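Side-chain contacts in putative oxidoreductase with NAD(P)-binding Rossmann-fold domain (Clostridium difficile, PDB 3UUW), which probably binds NAD(H) or NADP(H) on its Rossmann domain and acts as an oxidoreductase of the GFO/IDH/MocA family, its substrate being unknown: residues E81-K84 with I85-L89; V93-D96 with K97-S101; H170-D173 with T174-L178; N283-P286 with A287-E291; R298-E301 with K302-N305. All coordinates share one frame; numbering follows the deposited sequence.

In the fold
The contacts follow in series along the chain. Contacts 1 and 2 lie in the Rossmann part, on helix 79-88 and at the end of the next strand, 92-95; their centres are 12 Å apart and Ile83, Val95 and Leu99 pack together. Contact 3, on helix 160-179, lies across the chain's centre from contact 1, with 28 Å between centres. Contact 4 occupies the loop between helices 269-281 and 295-305, and contact 5 the latter helix. Ile172 of contact 3 packs on Leu299 and Leu300 of contact 5, and Glu291 of contact 4 bridges to Arg298 of contact 5. Lys97 of contact 2 meets His170 of contact 3, linking the Rossmann part to helix 160-179.

Contact 1: E81-K84 with I85-L89; sequences EIIK and ILLNL
Ile82 O accepts from Leu86 N at 3.0 Å, and Ile83 O from Leu87 N at 2.9 Å with an N-H...O angle of 172°, the i to i+4 ladder of an alpha-helix; the rung from Ile85 N to Glu81 O is longer and weak. Two aliphatic pairs follow the same spacing. Ile82 and Leu86 lie alongside each other and point the same way, the gamma-methyl CG2 of Ile82 meeting Leu86 CD1 at 3.8 Å. Ile83 and Leu87 repeat this more closely, with Ile83 CG2 3.5 Å from Leu87 CD1. In both isoleucines CG2 is anti to the backbone N, which turns the short branch toward the next turn of helix. Both pairs continue into the protein, the first toward Ile70 and Leu72 of strand 69-72, the second toward Leu109 and Leu112 of helix 103-116. The polar face differs. In one of the two conformers of Lys84, NZ comes within a long 3.5 Å of Glu81 OE1, so this salt bridge is at best part-time. One turn on, Asn88 lies alongside Lys84 and points the same way, its ND2 3.9 Å from Lys84 CG. One apolar face and one polar face make this an amphipathic helix, the crossover helix of a Rossmann beta-alpha-beta unit between strands 69-72 and 92-95.

Contact 2: V93-D96 with K97-S101; sequences VYVD and KPLAS
Apolar contact between Val95 and Leu99 is the direct meeting of side chains here: Val95 CG1 touches Leu99 CD1 at 3.9 Å, and the two side chains cross at about a right angle. Val95 holds CG1 between its backbone N and carbonyl carbon (chi1 65°), a crowded position that directs this methyl at the leucine. Leu99 is reached although its CB leaves in the other direction, because the second torsion (46°) folds CD1 back. Ile83 of helix 79-88 and Leu120 and Val122 of strand 120-122 close around the leucine.

Water-mediated bonding joins Asp96 to the residue after it. One water donates to Asp96 OD1 at 2.6 Å and accepts from Lys97 N at 3.0 Å, so the carboxylate is coupled to the backbone at the point where the chain turns. The same carboxylate is gripped from elsewhere, OD1 by Tyr22 OH and OD2 by His73 ND1, which would limit its rotation.

Ionic pairing leads outward. Lys97 NZ stands 6.4 Å from Asp96 OD1, too far for a salt bridge, and instead pairs with Asp166 of helix 160-179. Its chain is bent at the second and third torsions.

Backbone shape completes the turn: the peptide before Pro98 is cis, and Asp96 O and Pro98 O come within 3.2 Å of each other as two acceptors. A strand end running into a Lys-Pro loop with a cis proline is characteristic of the GFO/IDH/MocA Rossmann domain, where this lysine is usually placed near the nicotinamide; a similar position is probable here.

Contact 3: H170-D173 with T174-L178; sequences HVID and TALWL
Thr174 turns its hydroxyl back along helix 160-179 onto the carbonyl of His170, one turn earlier. OG1 donates to His170 O at 2.8 Å, approaching 21° from the carbonyl plane, whereas Thr174 N gives the same oxygen its ordinary helical bond at 3.1 Å from 36° above that plane. The hydroxyl can do this because OG1 sits anti to its own carbonyl carbon (chi1 -57°), beside the backbone N.

Asp173 is oriented differently: CG lies anti to its backbone N, and the carboxylate stands next to the threonine without a direct bond. A water spans the two, donating to Asp173 OD2 at 2.7 Å and to Thr174 OG1 at 2.9 Å.

Ile172 and Leu176 lie side by side and point the same way, with Ile172 CG2 at 4.1 Å from Leu176 CD1. The leucine also rests its CG 3.4 Å from Ile172 O. The helix lies between the mixed sheet, where Ala175 packs on Ile147 and Thr214, and helix 295-305, where Ile172 packs on Leu299 and Leu300. Trp177 swings its indole away from the earlier turn, leaving CB at 3.4 Å from Asp173 O; the ring takes a cation-pi contact from Lys136.

Chemically, His170 O is shared by two donors, and the Thr174 hydroxyl is engaged both ways, donating to that carbonyl and accepting from the water. The same water bonds Asp173 OD2, while OD1 forms a salt bridge with Arg127, which probably balances the aspartate charge.

Contact 4: N283-P286 with A287-E291; sequences NIKP and AINGE
Asn289 reaches back with its amide to the carbonyl of Pro286, a side-chain-to-backbone bond that closes a short turn within the loop between helices 269-281 and 295-305, where Ile288 is the centre of an inverse gamma turn. That turn brings Asn289 N to Ala287 O in a weak bond of 2.9 Å. The loop starts from a Schellman motif that ends the preceding helix, with Asn283, of positive phi, as its C-prime residue.

The tight part is the proline side. Pro286 is buried, its ring covered by His275 and Cys279 of helix 269-281 and by Met121 of strand 120-122, while its carbonyl oxygen is taken by the asparagine amide. Ile288 sends its side chain away from residues 283-286, toward Ile272 and Met121, and so fastens the turn to the same helix and strand.

The loose part faces outward. Lys285 extends fully beyond CG, and it meets the asparagine through the base of its chain, CB lying 4.2 Å from Asn289 ND2. Ala287, also exposed, contributes its O to the gamma turn.

The asparagine joins the two sides. Its CG lies between the backbone N and carbonyl carbon (chi1 78°), which swings the amide over the turn. The bond is well formed: Asn289 ND2 lies 2.9 Å from Pro286 O, in the carbonyl plane, with an N-H...O angle of 167°.

Contact 5: R298-E301 with K302-N305; sequences RLLE and KIIN
Leu299 and Lys302 meet through their far ends, the leucine methyl CD1 lying 3.7 Å from Lys302 NZ. The leucine has CG anti to its backbone N (chi1 -178°), and this carries CD1 toward the next turn. The lysine begins likewise, chi1 -175°, but then bends at each later torsion, curling its chain back along the helix to reach the leucine.

Leu300 and Ile303 cross obliquely, Leu300 CD2 touching Ile303 CD1 at 3.9 Å. Ile303 has CG1 beside its backbone N, and its delta-methyl folds down over the earlier turn, CD1 sitting 3.6 Å from Leu299 O. Ile304 does the same one residue on, with CG1 3.2 Å from Leu300 O. Beneath these side chains run the i to i+4 bonds of helix 295-305, among them Ile304 N to Leu300 O at 2.8 Å with an angle of 169°. The helix is amphipathic: Leu300 faces Ile165 and Ile169 of helix 160-179, and Leu299 and Ile303 rest on Ile185 of strand 184-192, an outermost strand of the mixed sheet.

Polar ends turn elsewhere. Arg298 leads its guanidinium away to salt bridges with Glu107 and Glu291. Glu301 extends beyond CG so that OE2 accepts from Val103 N at the start of helix 103-116. Asn305 ND2 comes within 3.1 Å of Glu301 O but at a poor angle, and it is the backbone Asn305 N that bonds Glu301 O, at 2.8 Å.

Contact 1: E81-K84 with I85-L89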
loop_
_atom_site.group_PDB
_atom_site.type_symbol
_atom_site.label_atom_id
_atom_site.label_comp_id
_atom_site.label_asym_id
_atom_site.label_seq_id
_atom_site.Cartn_x
_atom_site.Cartn_y
_atom_site.Cartn_z
ATOM N N GLU A 81 5.026 13.299 -44.876
ATOM C CA GLU A 81 4.364 14.029 -45.943
ATOM C C GLU A 81 3.423 15.114 -45.434
ATOM O O GLU A 81 3.359 16.184 -46.023
ATOM C CB GLU A 81 3.620 13.096 -46.905
ATOM C CG GLU A 81 4.553 12.191 -47.715
ATOM C CD GLU A 81 5.574 12.945 -48.593
ATOM O OE1 GLU A 81 5.402 14.164 -48.844
ATOM O OE2 GLU A 81 6.551 12.298 -49.057
ATOM N N ILE A 82 2.686 14.848 -44.363
ATOM C CA ILE A 82 1.773 15.856 -43.848
ATOM C C ILE A 82 2.536 17.052 -43.280
ATOM O O ILE A 82 2.196 18.188 -43.565
ATOM C CB ILE A 82 0.786 15.302 -42.793
ATOM C CG1 ILE A 82 -0.148 14.256 -43.411
ATOM C CG2 ILE A 82 -0.012 16.451 -42.174
ATOM C CD1 ILE A 82 -1.064 13.562 -42.386
ATOM N N ILE A 83 3.575 16.802 -42.484
ATOM C CA ILE A 83 4.302 17.907 -41.859
ATOM C C ILE A 83 5.002 18.791 -42.899
ATOM O O ILE A 83 5.084 19.992 -42.715
ATOM C CB ILE A 83 5.287 17.408 -40.785
ATOM C CG1 ILE A 83 4.518 16.687 -39.674
ATOM C CG2 ILE A 83 6.095 18.597 -40.198
ATOM C CD1 ILE A 83 5.411 15.977 -38.613
ATOM N N LYS A 84 5.495 18.193 -43.979
ATOM C CA LYS A 84 6.130 18.960 -45.030
ATOM C C LYS A 84 5.109 19.957 -45.608
ATOM O O LYS A 84 5.412 21.130 -45.757
ATOM C CB LYS A 84 6.718 18.015 -46.083
ATOM C CG LYS A 84 7.555 18.653 -47.158
ATOM C CD LYS A 84 8.536 17.621 -47.772
ATOM C CE LYS A 84 7.891 16.232 -48.001
ATOM N NZ LYS A 84 8.719 15.307 -48.850
ATOM N N ILE A 85 3.890 19.492 -45.883
ATOM C CA ILE A 85 2.809 20.372 -46.368
ATOM C C ILE A 85 2.501 21.515 -45.380
ATOM O O ILE A 85 2.415 22.689 -45.763
ATOM C CB ILE A 85 1.526 19.563 -46.615
ATOM C CG1 ILE A 85 1.712 18.628 -47.818
ATOM C CG2 ILE A 85 0.319 20.491 -46.812
ATOM C CD1 ILE A 85 0.614 17.592 -47.961
ATOM N N LEU A 86 2.372 21.167 -44.103
ATOM C CA LEU A 86 1.997 22.129 -43.072
ATOM C C LEU A 86 3.037 23.220 -42.863
ATOM O O LEU A 86 2.713 24.394 -42.825
ATOM C CB LEU A 86 1.731 21.397 -41.744
ATOM C CG LEU A 86 0.525 20.447 -41.737
ATOM C CD1 LEU A 86 0.377 19.716 -40.370
ATOM C CD2 LEU A 86 -0.745 21.225 -42.076
ATOM N N LEU A 87 4.295 22.810 -42.752
ATOM C CA LEU A 87 5.377 23.760 -42.570
ATOM C C LEU A 87 5.468 24.683 -43.787
ATOM O O LEU A 87 5.681 25.880 -43.652
ATOM C CB LEU A 87 6.702 23.028 -42.305
ATOM C CG LEU A 87 6.792 22.237 -41.003
ATOM C CD1 LEU A 87 8.092 21.428 -40.953
ATOM C CD2 LEU A 87 6.656 23.152 -39.789
ATOM N N ASN A 88 5.252 24.148 -44.978
ATOM C CA ASN A 88 5.322 24.977 -46.169
ATOM C C ASN A 88 4.148 25.953 -46.288
ATOM O O ASN A 88 4.268 26.978 -46.969
ATOM C CB ASN A 88 5.512 24.124 -47.421
ATOM C CG ASN A 88 6.956 23.724 -47.613
ATOM O OD1 ASN A 88 7.852 24.549 -47.453
ATOM N ND2 ASN A 88 7.193 22.476 -47.968
ATOM N N LEU A 89 3.047 25.650 -45.592
ATOM C CA LEU A 89 1.895 26.534 -45.503
ATOM C C LEU A 89 1.982 27.502 -44.306
ATOM O O LEU A 89 1.054 28.277 -44.071
ATOM C CB LEU A 89 0.586 25.733 -45.460
ATOM C CG LEU A 89 0.103 25.169 -46.794
ATOM C CD1 LEU A 89 -1.041 24.192 -46.552
ATOM C CD2 LEU A 89 -0.312 26.306 -47.761
#

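Contact 2: V93-D96 with K97-S101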
loop_
_atom_site.group_PDB
_atom_site.type_symbol
_atom_site.label_atom_id
_atom_site.label_comp_id
_atom_site.label_asym_id
_atom_site.label_seq_id
_atom_site.Cartn_x
_atom_site.Cartn_y
_atom_site.Cartn_z
ATOM N N VAL A 93 3.633 23.171 -35.811
ATOM C CA VAL A 93 3.096 21.818 -35.743
ATOM C C VAL A 93 3.464 21.103 -34.465
ATOM O O VAL A 93 4.632 21.083 -34.074
ATOM C CB VAL A 93 3.601 20.984 -36.910
ATOM C CG1 VAL A 93 3.087 19.519 -36.808
ATOM C CG2 VAL A 93 3.156 21.617 -38.222
ATOM N N TYR A 94 2.442 20.616 -33.775
ATOM C CA TYR A 94 2.609 19.666 -32.678
ATOM C C TYR A 94 2.217 18.291 -33.207
ATOM O O TYR A 94 1.142 18.123 -33.791
ATOM C CB TYR A 94 1.719 20.034 -31.499
ATOM C CG TYR A 94 1.735 19.050 -30.346
ATOM C CD1 TYR A 94 0.999 17.841 -30.394
ATOM C CD2 TYR A 94 2.492 19.312 -29.198
ATOM C CE1 TYR A 94 1.020 16.945 -29.325
ATOM C CE2 TYR A 94 2.515 18.423 -28.131
ATOM C CZ TYR A 94 1.784 17.242 -28.200
ATOM O OH TYR A 94 1.818 16.381 -27.116
ATOM N N VAL A 95 3.079 17.299 -33.018
ATOM C CA VAL A 95 2.799 15.940 -33.523
ATOM C C VAL A 95 3.124 14.904 -32.443
ATOM O O VAL A 95 4.070 15.067 -31.670
ATOM C CB VAL A 95 3.607 15.659 -34.850
ATOM C CG1 VAL A 95 5.119 15.645 -34.575
ATOM C CG2 VAL A 95 3.203 14.390 -35.471
ATOM N N ASP A 96 2.331 13.837 -32.379
ATOM C CA ASP A 96 2.672 12.725 -31.494
ATOM C C ASP A 96 3.964 12.059 -31.935
ATOM O O ASP A 96 4.367 12.145 -33.114
ATOM C CB ASP A 96 1.553 11.711 -31.431
ATOM C CG ASP A 96 0.437 12.181 -30.534
ATOM O OD1 ASP A 96 0.701 12.454 -29.319
ATOM O OD2 ASP A 96 -0.690 12.287 -31.035
ATOM N N LYS A 97 4.625 11.415 -30.980
ATOM C CA LYS A 97 5.870 10.726 -31.256
ATOM C C LYS A 97 5.614 9.495 -32.114
ATOM O O LYS A 97 4.498 8.958 -32.110
ATOM C CB LYS A 97 6.611 10.366 -29.950
ATOM C CG LYS A 97 5.831 9.669 -28.805
ATOM C CD LYS A 97 5.424 8.230 -29.108
ATOM C CE LYS A 97 3.958 8.126 -29.425
ATOM N NZ LYS A 97 3.574 6.779 -29.897
ATOM N N PRO A 98 6.599 9.091 -32.923
ATOM C CA PRO A 98 7.862 9.780 -33.192
ATOM C C PRO A 98 7.624 10.843 -34.274
ATOM O O PRO A 98 6.587 10.826 -34.953
ATOM C CB PRO A 98 8.737 8.657 -33.723
ATOM C CG PRO A 98 7.801 7.824 -34.485
ATOM C CD PRO A 98 6.504 7.845 -33.702
ATOM N N LEU A 99 8.567 11.748 -34.447
ATOM C CA LEU A 99 8.433 12.835 -35.425
ATOM C C LEU A 99 8.091 12.272 -36.812
ATOM O O LEU A 99 7.064 12.617 -37.402
ATOM C CB LEU A 99 9.731 13.624 -35.477
ATOM C CG LEU A 99 9.820 14.786 -36.463
ATOM C CD1 LEU A 99 8.564 15.664 -36.398
ATOM C CD2 LEU A 99 11.071 15.631 -36.193
ATOM N N ALA A 100 8.943 11.390 -37.317
ATOM C CA ALA A 100 8.702 10.745 -38.596
ATOM C C ALA A 100 9.130 9.271 -38.557
ATOM O O ALA A 100 9.709 8.805 -37.576
ATOM C CB ALA A 100 9.418 11.519 -39.712
ATOM N N SER A 101 8.830 8.520 -39.613
ATOM C CA SER A 101 9.184 7.106 -39.637
ATOM C C SER A 101 10.682 6.847 -39.420
ATOM O O SER A 101 11.080 5.818 -38.837
ATOM C CB SER A 101 8.729 6.494 -40.962
ATOM O OG SER A 101 7.322 6.620 -41.101
HETATM O O HOH W 1 3.027 11.553 -28.451
#

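Contact 3: H170-D173 with T174-L178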
loop_
_atom_site.group_PDB
_atom_site.type_symbol
_atom_site.label_atom_id
_atom_site.label_comp_id
_atom_site.label_asym_id
_atom_site.label_seq_id
_atom_site.Cartn_x
_atom_site.Cartn_y
_atom_site.Cartn_z
ATOM N N HIS A 170 8.970 6.107 -25.306
ATOM C CA HIS A 170 8.610 6.873 -24.111
ATOM C C HIS A 170 9.543 6.603 -22.943
ATOM O O HIS A 170 9.895 7.527 -22.206
ATOM C CB HIS A 170 7.181 6.592 -23.657
ATOM C CG HIS A 170 6.140 7.241 -24.503
ATOM N ND1 HIS A 170 6.044 8.609 -24.656
ATOM C CD2 HIS A 170 5.114 6.708 -25.207
ATOM C CE1 HIS A 170 5.017 8.888 -25.439
ATOM N NE2 HIS A 170 4.429 7.750 -25.779
ATOM N N VAL A 171 9.936 5.347 -22.786
ATOM C CA VAL A 171 10.859 4.941 -21.729
ATOM C C VAL A 171 12.246 5.567 -21.958
ATOM O O VAL A 171 12.844 6.185 -21.047
ATOM C CB VAL A 171 10.914 3.391 -21.627
ATOM C CG1 VAL A 171 11.940 2.954 -20.581
ATOM C CG2 VAL A 171 9.535 2.824 -21.271
ATOM N N ILE A 172 12.753 5.424 -23.179
ATOM C CA ILE A 172 14.068 5.968 -23.567
ATOM C C ILE A 172 14.058 7.487 -23.475
ATOM O O ILE A 172 14.977 8.072 -22.921
ATOM C CB ILE A 172 14.472 5.502 -24.962
ATOM C CG1 ILE A 172 14.637 3.980 -24.980
ATOM C CG2 ILE A 172 15.784 6.188 -25.457
ATOM C CD1 ILE A 172 15.589 3.416 -23.897
ATOM N N ASP A 173 13.026 8.141 -23.997
ATOM C CA ASP A 173 13.014 9.599 -23.911
ATOM C C ASP A 173 13.003 10.092 -22.460
ATOM O O ASP A 173 13.694 11.049 -22.114
ATOM C CB ASP A 173 11.822 10.217 -24.632
ATOM C CG ASP A 173 11.934 11.731 -24.699
ATOM O OD1 ASP A 173 12.754 12.222 -25.515
ATOM O OD2 ASP A 173 11.242 12.415 -23.913
ATOM N N THR A 174 12.202 9.454 -21.618
ATOM C CA THR A 174 12.142 9.856 -20.207
ATOM C C THR A 174 13.517 9.658 -19.548
ATOM O O THR A 174 13.985 10.507 -18.779
ATOM C CB THR A 174 11.041 9.113 -19.476
ATOM O OG1 THR A 174 9.793 9.339 -20.138
ATOM C CG2 THR A 174 10.964 9.560 -18.016
ATOM N N ALA A 175 14.173 8.546 -19.879
ATOM C CA ALA A 175 15.511 8.255 -19.389
ATOM C C ALA A 175 16.504 9.366 -19.753
ATOM O O ALA A 175 17.253 9.828 -18.899
ATOM C CB ALA A 175 15.997 6.906 -19.925
ATOM N N LEU A 176 16.510 9.773 -21.019
ATOM C CA LEU A 176 17.466 10.743 -21.494
ATOM C C LEU A 176 17.175 12.118 -20.873
ATOM O O LEU A 176 18.103 12.870 -20.561
ATOM C CB LEU A 176 17.483 10.792 -23.027
ATOM C CG LEU A 176 17.940 9.506 -23.753
ATOM C CD1 LEU A 176 17.898 9.730 -25.238
ATOM C CD2 LEU A 176 19.322 9.077 -23.313
ATOM N N TRP A 177 15.889 12.427 -20.673
ATOM C CA TRP A 177 15.473 13.689 -20.055
ATOM C C TRP A 177 15.901 13.740 -18.598
ATOM O O TRP A 177 16.342 14.784 -18.112
ATOM C CB TRP A 177 13.958 13.850 -20.223
ATOM C CG TRP A 177 13.307 14.932 -19.455
ATOM C CD1 TRP A 177 13.385 16.281 -19.675
ATOM C CD2 TRP A 177 12.374 14.751 -18.404
ATOM N NE1 TRP A 177 12.576 16.947 -18.793
ATOM C CE2 TRP A 177 11.937 16.030 -18.005
ATOM C CE3 TRP A 177 11.856 13.629 -17.767
ATOM C CZ2 TRP A 177 11.022 16.215 -16.977
ATOM C CZ3 TRP A 177 10.953 13.813 -16.739
ATOM C CH2 TRP A 177 10.548 15.106 -16.362
ATOM N N LEU A 178 15.807 12.601 -17.911
ATOM C CA LEU A 178 16.276 12.497 -16.520
ATOM C C LEU A 178 17.796 12.447 -16.408
ATOM O O LEU A 178 18.362 12.964 -15.432
ATOM C CB LEU A 178 15.689 11.263 -15.838
ATOM C CG LEU A 178 14.212 11.318 -15.503
ATOM C CD1 LEU A 178 13.721 9.917 -15.068
ATOM C CD2 LEU A 178 13.897 12.392 -14.427
HETATM O O HOH W 2 9.331 11.278 -22.301
#

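Contact 4: N283-P286 with A287-E291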
loop_
_atom_site.group_PDB
_atom_site.type_symbol
_atom_site.label_atom_id
_atom_site.label_comp_id
_atom_site.label_asym_id
_atom_site.label_seq_id
_atom_site.Cartn_x
_atom_site.Cartn_y
_atom_site.Cartn_z
ATOM N N ASN A 283 6.658 33.862 -28.829
ATOM C CA ASN A 283 7.709 33.845 -29.860
ATOM C C ASN A 283 8.997 33.134 -29.419
ATOM O O ASN A 283 10.115 33.637 -29.645
ATOM C CB ASN A 283 8.050 35.272 -30.296
ATOM C CG ASN A 283 8.981 35.314 -31.492
ATOM O OD1 ASN A 283 8.893 34.471 -32.391
ATOM N ND2 ASN A 283 9.885 36.284 -31.508
ATOM N N ILE A 284 8.832 31.963 -28.820
ATOM C CA ILE A 284 9.965 31.172 -28.347
ATOM C C ILE A 284 9.788 29.732 -28.746
ATOM O O ILE A 284 8.706 29.304 -29.166
ATOM C CB ILE A 284 10.141 31.263 -26.833
ATOM C CG1 ILE A 284 8.860 30.870 -26.106
ATOM C CG2 ILE A 284 10.564 32.688 -26.462
ATOM C CD1 ILE A 284 8.951 30.959 -24.575
ATOM N N LYS A 285 10.889 29.000 -28.634
ATOM C CA LYS A 285 10.923 27.585 -28.954
ATOM C C LYS A 285 10.706 26.708 -27.701
ATOM O O LYS A 285 11.335 26.936 -26.685
ATOM C CB LYS A 285 12.293 27.249 -29.535
ATOM C CG LYS A 285 12.639 27.941 -30.817
ATOM C CD LYS A 285 14.013 27.462 -31.303
ATOM C CE LYS A 285 14.385 28.069 -32.648
ATOM N NZ LYS A 285 15.650 27.460 -33.179
ATOM N N PRO A 286 9.838 25.672 -27.780
ATOM C CA PRO A 286 9.715 24.745 -26.621
ATOM C C PRO A 286 11.006 23.959 -26.419
ATOM O O PRO A 286 11.752 23.847 -27.367
ATOM C CB PRO A 286 8.545 23.822 -26.999
ATOM C CG PRO A 286 8.177 24.136 -28.404
ATOM C CD PRO A 286 8.890 25.381 -28.866
ATOM N N ALA A 287 11.279 23.400 -25.218
ATOM C CA ALA A 287 12.570 22.686 -25.010
ATOM C C ALA A 287 12.647 21.453 -25.897
ATOM O O ALA A 287 13.744 21.089 -26.377
ATOM C CB ALA A 287 12.817 22.321 -23.535
ATOM N N ILE A 288 11.480 20.846 -26.161
ATOM C CA ILE A 288 11.405 19.773 -27.151
ATOM C C ILE A 288 11.468 20.417 -28.542
ATOM O O ILE A 288 10.441 20.734 -29.152
ATOM C CB ILE A 288 10.159 18.891 -27.015
ATOM C CG1 ILE A 288 10.056 18.300 -25.590
ATOM C CG2 ILE A 288 10.230 17.703 -28.019
ATOM C CD1 ILE A 288 8.704 17.620 -25.273
ATOM N N ASN A 289 12.681 20.649 -29.005
ATOM C CA ASN A 289 12.916 21.143 -30.354
ATOM C C ASN A 289 14.229 20.583 -30.837
ATOM O O ASN A 289 15.069 20.175 -30.031
ATOM C CB ASN A 289 12.972 22.672 -30.392
ATOM C CG ASN A 289 14.280 23.217 -29.912
ATOM O OD1 ASN A 289 15.275 23.237 -30.649
ATOM N ND2 ASN A 289 14.295 23.702 -28.678
ATOM N N GLY A 290 14.399 20.544 -32.150
ATOM C CA GLY A 290 15.652 20.099 -32.719
ATOM C C GLY A 290 15.995 18.687 -32.314
ATOM O O GLY A 290 15.160 17.796 -32.395
ATOM N N GLU A 291 17.239 18.460 -31.900
ATOM C CA GLU A 291 17.686 17.111 -31.558
ATOM C C GLU A 291 16.853 16.492 -30.448
ATOM O O GLU A 291 16.710 15.270 -30.384
ATOM C CB GLU A 291 19.170 17.117 -31.175
ATOM C CG GLU A 291 19.775 15.750 -30.808
ATOM C CD GLU A 291 19.689 14.693 -31.918
ATOM O OE1 GLU A 291 19.530 15.052 -33.121
ATOM O OE2 GLU A 291 19.827 13.491 -31.574
#

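Contact 5: R298-E301 with K302-N305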
loop_
_atom_site.group_PDB
_atom_site.type_symbol
_atom_site.label_atom_id
_atom_site.label_comp_id
_atom_site.label_asym_id
_atom_site.label_seq_id
_atom_site.Cartn_x
_atom_site.Cartn_y
_atom_site.Cartn_z
ATOM N N ARG A 298 16.816 8.186 -32.362
ATOM C CA ARG A 298 18.147 7.910 -32.879
ATOM C C ARG A 298 18.758 6.739 -32.116
ATOM O O ARG A 298 19.332 5.836 -32.718
ATOM C CB ARG A 298 19.023 9.165 -32.768
ATOM C CG ARG A 298 20.323 9.068 -33.468
ATOM C CD ARG A 298 21.213 10.283 -33.144
ATOM N NE ARG A 298 20.633 11.540 -33.606
ATOM C CZ ARG A 298 20.571 11.937 -34.880
ATOM N NH1 ARG A 298 21.056 11.181 -35.862
ATOM N NH2 ARG A 298 20.024 13.114 -35.172
ATOM N N LEU A 299 18.595 6.722 -30.797
ATOM C CA LEU A 299 19.137 5.645 -30.007
ATOM C C LEU A 299 18.434 4.346 -30.366
ATOM O O LEU A 299 19.073 3.303 -30.517
ATOM C CB LEU A 299 19.002 5.963 -28.516
ATOM C CG LEU A 299 19.560 4.956 -27.521
ATOM C CD1 LEU A 299 20.965 4.547 -27.920
ATOM C CD2 LEU A 299 19.539 5.576 -26.129
ATOM N N LEU A 300 17.120 4.407 -30.550
ATOM C CA LEU A 300 16.351 3.214 -30.940
ATOM C C LEU A 300 16.712 2.670 -32.323
ATOM O O LEU A 300 16.733 1.455 -32.522
ATOM C CB LEU A 300 14.851 3.480 -30.849
ATOM C CG LEU A 300 14.331 3.670 -29.420
ATOM C CD1 LEU A 300 12.875 4.093 -29.419
ATOM C CD2 LEU A 300 14.526 2.387 -28.623
ATOM N N GLU A 301 17.010 3.555 -33.272
ATOM C CA GLU A 301 17.445 3.118 -34.599
ATOM C C GLU A 301 18.768 2.362 -34.506
ATOM O O GLU A 301 18.972 1.362 -35.184
ATOM C CB GLU A 301 17.537 4.307 -35.576
ATOM C CG GLU A 301 16.184 4.782 -36.067
ATOM C CD GLU A 301 16.251 5.693 -37.320
ATOM O OE1 GLU A 301 17.354 5.989 -37.837
ATOM O OE2 GLU A 301 15.177 6.091 -37.802
ATOM N N LYS A 302 19.656 2.825 -33.640
ATOM C CA LYS A 302 20.930 2.141 -33.408
ATOM C C LYS A 302 20.677 0.730 -32.843
ATOM O O LYS A 302 21.272 -0.255 -33.290
ATOM C CB LYS A 302 21.774 3.027 -32.506
ATOM C CG LYS A 302 23.201 2.598 -32.188
ATOM C CD LYS A 302 24.069 3.866 -32.023
ATOM C CE LYS A 302 24.987 3.809 -30.835
ATOM N NZ LYS A 302 24.206 4.136 -29.601
ATOM N N ILE A 303 19.752 0.632 -31.890
ATOM C CA ILE A 303 19.378 -0.648 -31.320
ATOM C C ILE A 303 18.758 -1.566 -32.389
ATOM O O ILE A 303 19.146 -2.742 -32.532
ATOM C CB ILE A 303 18.385 -0.431 -30.166
ATOM C CG1 ILE A 303 19.078 0.262 -29.000
ATOM C CG2 ILE A 303 17.786 -1.731 -29.721
ATOM C CD1 ILE A 303 18.102 0.849 -28.007
ATOM N N ILE A 304 17.796 -1.035 -33.135
ATOM C CA ILE A 304 17.139 -1.788 -34.200
ATOM C C ILE A 304 18.154 -2.282 -35.257
ATOM O O ILE A 304 18.110 -3.445 -35.684
ATOM C CB ILE A 304 16.030 -0.955 -34.864
ATOM C CG1 ILE A 304 14.861 -0.765 -33.881
ATOM C CG2 ILE A 304 15.540 -1.644 -36.150
ATOM C CD1 ILE A 304 13.917 0.373 -34.235
ATOM N N ASN A 305 19.085 -1.419 -35.625
ATOM C CA ASN A 305 20.102 -1.781 -36.633
ATOM C C ASN A 305 21.150 -2.788 -36.148
ATOM O O ASN A 305 21.832 -3.425 -36.968
ATOM C CB ASN A 305 20.767 -0.518 -37.177
ATOM C CG ASN A 305 19.830 0.289 -38.084
ATOM O OD1 ASN A 305 18.988 -0.277 -38.787
ATOM N ND2 ASN A 305 19.983 1.612 -38.075
#